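Local coordinates for diguanylate cyclase/phosphodiesterase-domain containing protein (Thermotoga maritima MSB8, PDB 6KHU) that is a putative diguanylate cyclase, which would make cyclic di-GMP from GTP if active, and binds zinc, at residues I54-E57 / C58-V61; I93-H96 / I97-I100. One frame throughout, in Å; residues are numbered along the deposited sequence.

Contact 1 (I54-E57 / C58-V61); sequences ILKE and CVRV. With ZN (zinc ion), chain C.
The amide of Cys58 donates to the carbonyl oxygen of Leu55, with Cys58 N 3.0 Å from Leu55 O, while the Cys58 side chain bends back over the same oxygen. The N-H...O angle is only 137°, and the donor stands well above the carbonyl plane. A second bond of the same span, from Val59 N to Lys56 O at 3.1 Å, is straighter, and its donor also sits above the plane. Both reach three residues back, a 3-10 pattern, and Val59 then turns to an extended backbone (psi 116°) that carries the chain towards strand 65-68. Cys58 places CB 3.4 Å from Leu55 O; its SG lies anti to the carbonyl carbon and swings back to within 3.9 Å of Ile54 O. The thiol is buried, packed with Leu55 among Leu76 and Ile93. Val59 sets its CG2 methyl 3.6 Å from Lys56 O, with CE of Lys56 alongside, and packs on Val66. The ammonium group of Lys56 leads away to the backbone oxygens of Pro2 and Arg5.

Glu57 heads outward instead. Its chain is extended beyond CG, and CG lies anti to the backbone N (chi1 -161°), which carries the carboxylate to the zinc ion. OE1 binds at 2.0 Å and OE2 of Glu57 lies at 2.7 Å from the metal, an asymmetric grip in which OE1 probably carries most of the bond; His96 supplies a ligand too. Farther on, Asp64 OD2 accepts the backbone amides of Arg60 and Val61. The turn thus separates two chemistries, apolar and sulfur atoms facing the core and a carboxylate turned to the zinc ion, whose positive charge probably offsets part of the carboxylate's negative one.

Contact 2 (I93-H96 / I97-I100); sequences IKNH and IESI. With ZN (zinc ion), chain C.
His96 takes a weak backbone bond on its carbonyl oxygen from Ile100 (Ile100 N to His96 O, 3.3 Å), whose amide also bonds Ile97 O, and sends its imidazole to the zinc ion. NE2 of His96 binds the metal at 2.0 Å, and the ring carbons beside it, CE1 and CD2, lie at nearly equal distances from the zinc, so the metal sits close to the bisector of the ring at this nitrogen. The other nitrogen, ND1, is hydrogen-bonded to the carbonyl oxygen of Arg92, one turn back, which fixes the rotation of the ring; with CG anti to the carbonyl carbon (chi1 -77°), the imidazole leans back over the preceding turn.

Behind this shell three backbone bonds are regular: Ile97 N to Ile93 O at 3.0 Å, Glu98 N to Lys94 O at 2.7 Å and Ser99 N to Asn95 O at 2.8 Å. Ile93 and Ile97, one turn apart, run alongside each other, CG2 of Ile93 3.9 Å from CD1 of Ile97, and the CG1 branch of Ile97 presses against Ile93 O. Ile97 also packs on Ile54, Ile103 and Tyr105; an alanine here would probably open a gap between these residues and leave the Ile93 methyl without its neighbour. This i-to-i+4 bonding, with Ile93 and Ile97 buried and Asn95, Glu98 and Ser99 exposed, marks an amphipathic alpha helix packed against edge strand 105-112 and helix 41-57 in a GGDEF-type alpha/beta domain.

How the contacts relate
Contact 1 comes first along the chain, at the C-terminal end of helix 41-57 and in the loop leading to strand 65-68; contact 2 follows in the last turns of helix 86-100. Their centres are 14 Å apart, yet the two helices touch, CD1 of Ile54 lying 3.7 Å from both His96 CB and Ile100 CD1. Just past the first helix, Cys58 SG packs 3.7 Å from Ile93 CG1. Contact 1 also packs on strands 65-68 and 73-79, contact 2 on the edge strand 105-112, so between them they reach three of the sheet's strands. Both meet at one zinc ion, Glu57 and His96 each giving a ligand, which may help hold the two chain segments together.

Contact 1 (I54-E57 / C58-V61)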
ATOM      1  N   ILE A  54      -2.692  -2.590 -10.085  1.00 17.68           N
ATOM      2  CA  ILE A  54      -1.319  -2.084 -10.077  1.00 15.71           C
ATOM      3  C   ILE A  54      -0.628  -2.458  -8.770  1.00 15.69           C
ATOM      4  O   ILE A  54       0.517  -2.928  -8.760  1.00 15.82           O
ATOM      5  CB  ILE A  54      -1.309  -0.561 -10.300  1.00 14.42           C
ATOM      6  CG1 ILE A  54      -1.627  -0.217 -11.761  1.00 15.26           C
ATOM      7  CG2 ILE A  54       0.027   0.039  -9.854  1.00 10.31           C
ATOM      8  CD1 ILE A  54      -1.903   1.270 -11.979  1.00 16.79           C
ATOM      9  N   LEU A  55      -1.319  -2.254  -7.646  1.00 14.99           N
ATOM     10  CA  LEU A  55      -0.741  -2.610  -6.350  1.00 17.02           C
ATOM     11  C   LEU A  55      -0.601  -4.116  -6.199  1.00 13.92           C
ATOM     12  O   LEU A  55       0.355  -4.591  -5.573  1.00 15.26           O
ATOM     13  CB  LEU A  55      -1.591  -2.040  -5.214  1.00 14.59           C
ATOM     14  CG  LEU A  55      -1.585  -0.516  -5.180  1.00 14.80           C
ATOM     15  CD1 LEU A  55      -2.612  -0.038  -4.193  1.00 19.28           C
ATOM     16  CD2 LEU A  55      -0.206   0.016  -4.841  1.00 16.07           C
ATOM     17  N   LYS A  56      -1.557  -4.880  -6.736  1.00 12.73           N
ATOM     18  CA  LYS A  56      -1.408  -6.333  -6.755  1.00 14.43           C
ATOM     19  C   LYS A  56      -0.127  -6.750  -7.460  1.00 17.24           C
ATOM     20  O   LYS A  56       0.488  -7.761  -7.094  1.00 14.62           O
ATOM     21  CB  LYS A  56      -2.608  -6.986  -7.441  1.00 20.22           C
ATOM     22  CG  LYS A  56      -3.790  -7.273  -6.532  1.00 19.21           C
ATOM     23  CD  LYS A  56      -3.369  -8.059  -5.280  1.00 26.08           C
ATOM     24  CE  LYS A  56      -2.862  -9.456  -5.601  1.00 30.39           C
ATOM     25  NZ  LYS A  56      -3.045 -10.392  -4.442  1.00 26.04           N
ATOM     26  N   GLU A  57       0.292  -5.984  -8.469  1.00 14.60           N
ATOM     27  CA  GLU A  57       1.520  -6.301  -9.190  1.00 15.04           C
ATOM     28  C   GLU A  57       2.748  -6.225  -8.293  1.00 15.06           C
ATOM     29  O   GLU A  57       3.739  -6.922  -8.546  1.00 15.34           O
ATOM     30  CB  GLU A  57       1.685  -5.352 -10.382  1.00 14.65           C
ATOM     31  CG  GLU A  57       2.640  -5.872 -11.432  1.00 20.51           C
ATOM     32  CD  GLU A  57       2.800  -4.929 -12.598  1.00 17.91           C
ATOM     33  OE1 GLU A  57       3.912  -4.882 -13.161  1.00 24.71           O
ATOM     34  OE2 GLU A  57       1.810  -4.246 -12.961  1.00 17.22           O
ATOM     35  N   CYS A  58       2.718  -5.373  -7.262  1.00 14.39           N
ATOM     36  CA  CYS A  58       3.850  -5.257  -6.339  1.00 19.17           C
ATOM     37  C   CYS A  58       3.995  -6.448  -5.402  1.00 18.63           C
ATOM     38  O   CYS A  58       5.025  -6.564  -4.732  1.00 21.44           O
ATOM     39  CB  CYS A  58       3.712  -4.009  -5.468  1.00 18.47           C
ATOM     40  SG  CYS A  58       3.520  -2.479  -6.379  1.00 18.78           S
ATOM     41  N   VAL A  59       2.972  -7.293  -5.292  1.00 14.86           N
ATOM     42  CA  VAL A  59       3.004  -8.425  -4.373  1.00 15.73           C
ATOM     43  C   VAL A  59       4.043  -9.433  -4.859  1.00 22.18           C
ATOM     44  O   VAL A  59       3.900 -10.011  -5.942  1.00 21.51           O
ATOM     45  CB  VAL A  59       1.608  -9.061  -4.273  1.00 19.41           C
ATOM     46  CG1 VAL A  59       1.656 -10.452  -3.626  1.00 20.02           C
ATOM     47  CG2 VAL A  59       0.663  -8.133  -3.516  1.00 16.49           C
ATOM     48  N   ARG A  60       5.091  -9.654  -4.056  1.00 17.52           N
ATOM     49  CA  ARG A  60       6.148 -10.601  -4.410  1.00 20.58           C
ATOM     50  C   ARG A  60       6.021 -11.948  -3.715  1.00 23.55           C
ATOM     51  O   ARG A  60       6.414 -12.969  -4.288  1.00 24.48           O
ATOM     52  CB  ARG A  60       7.538 -10.051  -4.071  1.00 25.97           C
ATOM     53  CG  ARG A  60       7.769  -8.573  -4.239  1.00 29.07           C
ATOM     54  CD  ARG A  60       9.148  -8.221  -3.645  1.00 36.14           C
ATOM     55  NE  ARG A  60      10.053  -9.373  -3.688  1.00 42.26           N
ATOM     56  CZ  ARG A  60      10.500 -10.033  -2.617  1.00 45.38           C
ATOM     57  NH1 ARG A  60      10.132  -9.663  -1.402  1.00 36.54           N
ATOM     58  NH2 ARG A  60      11.310 -11.077  -2.760  1.00 43.76           N
ATOM     59  N   VAL A  61       5.527 -11.981  -2.484  1.00 20.79           N
ATOM     60  CA  VAL A  61       5.345 -13.245  -1.771  1.00 22.97           C
ATOM     61  C   VAL A  61       3.937 -13.269  -1.215  1.00 17.38           C
ATOM     62  O   VAL A  61       3.286 -12.214  -1.096  1.00 18.28           O
ATOM     63  CB  VAL A  61       6.422 -13.430  -0.670  1.00 22.05           C
ATOM     64  CG1 VAL A  61       7.810 -13.448  -1.306  1.00 22.06           C
ATOM     65  CG2 VAL A  61       6.332 -12.316   0.378  1.00 19.34           C
TER
HETATM   66 ZN    ZN C 202       3.768  -3.674 -14.774  1.00 18.90          ZN

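Contact 2 (I93-H96 / I97-I100)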
ATOM      1  N   ILE A  93       4.894   2.162  -9.122  1.00 13.66           N
ATOM      2  CA  ILE A  93       3.461   2.420  -8.998  1.00 14.77           C
ATOM      3  C   ILE A  93       3.090   3.693  -9.759  1.00 19.86           C
ATOM      4  O   ILE A  93       2.111   3.720 -10.524  1.00 13.86           O
ATOM      5  CB  ILE A  93       3.046   2.501  -7.517  1.00 14.26           C
ATOM      6  CG1 ILE A  93       3.271   1.149  -6.815  1.00 14.44           C
ATOM      7  CG2 ILE A  93       1.583   2.961  -7.404  1.00 10.74           C
ATOM      8  CD1 ILE A  93       3.347   1.253  -5.313  1.00 16.60           C
ATOM      9  N   LYS A  94       3.890   4.755  -9.585  1.00 13.67           N
ATOM     10  CA  LYS A  94       3.610   6.025 -10.262  1.00 18.00           C
ATOM     11  C   LYS A  94       3.673   5.873 -11.779  1.00 19.06           C
ATOM     12  O   LYS A  94       2.797   6.377 -12.494  1.00 19.07           O
ATOM     13  CB  LYS A  94       4.592   7.104  -9.789  1.00 17.82           C
ATOM     14  CG  LYS A  94       4.422   7.484  -8.299  1.00 20.36           C
ATOM     15  CD  LYS A  94       4.886   8.916  -7.993  1.00 30.58           C
ATOM     16  CE  LYS A  94       6.403   9.029  -8.048  1.00 37.96           C
ATOM     17  NZ  LYS A  94       6.900  10.319  -7.472  1.00 44.91           N
ATOM     18  N   ASN A  95       4.689   5.161 -12.278  1.00 16.89           N
ATOM     19  CA  ASN A  95       4.815   4.900 -13.713  1.00 21.11           C
ATOM     20  C   ASN A  95       3.597   4.167 -14.263  1.00 19.58           C
ATOM     21  O   ASN A  95       3.123   4.481 -15.359  1.00 22.13           O
ATOM     22  CB  ASN A  95       6.077   4.085 -13.998  1.00 17.55           C
ATOM     23  CG  ASN A  95       7.353   4.887 -13.797  1.00 19.48           C
ATOM     24  OD1 ASN A  95       7.308   6.095 -13.602  1.00 18.84           O
ATOM     25  ND2 ASN A  95       8.497   4.208 -13.860  1.00 19.95           N
ATOM     26  N   HIS A  96       3.081   3.181 -13.528  1.00 17.47           N
ATOM     27  CA  HIS A  96       1.884   2.484 -14.004  1.00 17.44           C
ATOM     28  C   HIS A  96       0.679   3.412 -14.029  1.00 22.09           C
ATOM     29  O   HIS A  96      -0.106   3.396 -14.990  1.00 19.47           O
ATOM     30  CB  HIS A  96       1.598   1.255 -13.146  1.00 17.36           C
ATOM     31  CG  HIS A  96       2.488   0.089 -13.456  1.00 15.19           C
ATOM     32  ND1 HIS A  96       3.833   0.081 -13.153  1.00 14.45           N
ATOM     33  CD2 HIS A  96       2.230  -1.093 -14.064  1.00 16.14           C
ATOM     34  CE1 HIS A  96       4.368  -1.057 -13.564  1.00 17.36           C
ATOM     35  NE2 HIS A  96       3.416  -1.789 -14.120  1.00 16.99           N
ATOM     36  N   ILE A  97       0.501   4.219 -12.980  1.00 18.63           N
ATOM     37  CA  ILE A  97      -0.595   5.182 -12.981  1.00 21.95           C
ATOM     38  C   ILE A  97      -0.387   6.214 -14.087  1.00 26.29           C
ATOM     39  O   ILE A  97      -1.347   6.637 -14.745  1.00 28.71           O
ATOM     40  CB  ILE A  97      -0.739   5.834 -11.591  1.00 24.08           C
ATOM     41  CG1 ILE A  97      -0.834   4.752 -10.511  1.00 20.33           C
ATOM     42  CG2 ILE A  97      -1.971   6.732 -11.543  1.00 23.02           C
ATOM     43  CD1 ILE A  97      -1.004   5.286  -9.108  1.00 21.80           C
ATOM     44  N   GLU A  98       0.871   6.603 -14.340  1.00 23.64           N
ATOM     45  CA  GLU A  98       1.164   7.515 -15.446  1.00 26.40           C
ATOM     46  C   GLU A  98       0.796   6.886 -16.784  1.00 28.82           C
ATOM     47  O   GLU A  98       0.164   7.524 -17.634  1.00 30.32           O
ATOM     48  CB  GLU A  98       2.644   7.920 -15.435  1.00 27.30           C
ATOM     49  CG  GLU A  98       3.068   8.838 -16.614  1.00 27.07           C
ATOM     50  CD  GLU A  98       4.501   9.371 -16.482  1.00 28.85           C
ATOM     51  OE1 GLU A  98       5.067   9.296 -15.364  1.00 30.59           O
ATOM     52  OE2 GLU A  98       5.063   9.867 -17.492  1.00 24.34           O
ATOM     53  N   SER A  99       1.182   5.624 -16.983  1.00 23.84           N
ATOM     54  CA  SER A  99       0.851   4.923 -18.215  1.00 25.67           C
ATOM     55  C   SER A  99      -0.643   4.887 -18.491  1.00 29.34           C
ATOM     56  O   SER A  99      -1.038   4.727 -19.650  1.00 35.22           O
ATOM     57  CB  SER A  99       1.395   3.501 -18.167  1.00 22.38           C
ATOM     58  OG  SER A  99       2.671   3.441 -18.775  1.00 30.80           O
ATOM     59  N   ILE A 100      -1.486   5.019 -17.466  1.00 25.15           N
ATOM     60  CA  ILE A 100      -2.922   5.062 -17.712  1.00 26.11           C
ATOM     61  C   ILE A 100      -3.338   6.443 -18.179  1.00 32.58           C
ATOM     62  O   ILE A 100      -4.141   6.581 -19.110  1.00 29.97           O
ATOM     63  CB  ILE A 100      -3.703   4.653 -16.454  1.00 29.25           C
ATOM     64  CG1 ILE A 100      -3.322   3.239 -16.018  1.00 26.77           C
ATOM     65  CG2 ILE A 100      -5.197   4.779 -16.709  1.00 28.51           C
ATOM     66  CD1 ILE A 100      -3.954   2.805 -14.704  1.00 26.19           C
TER
HETATM   67 ZN    ZN C 202       3.768  -3.674 -14.774  1.00 18.90          ZN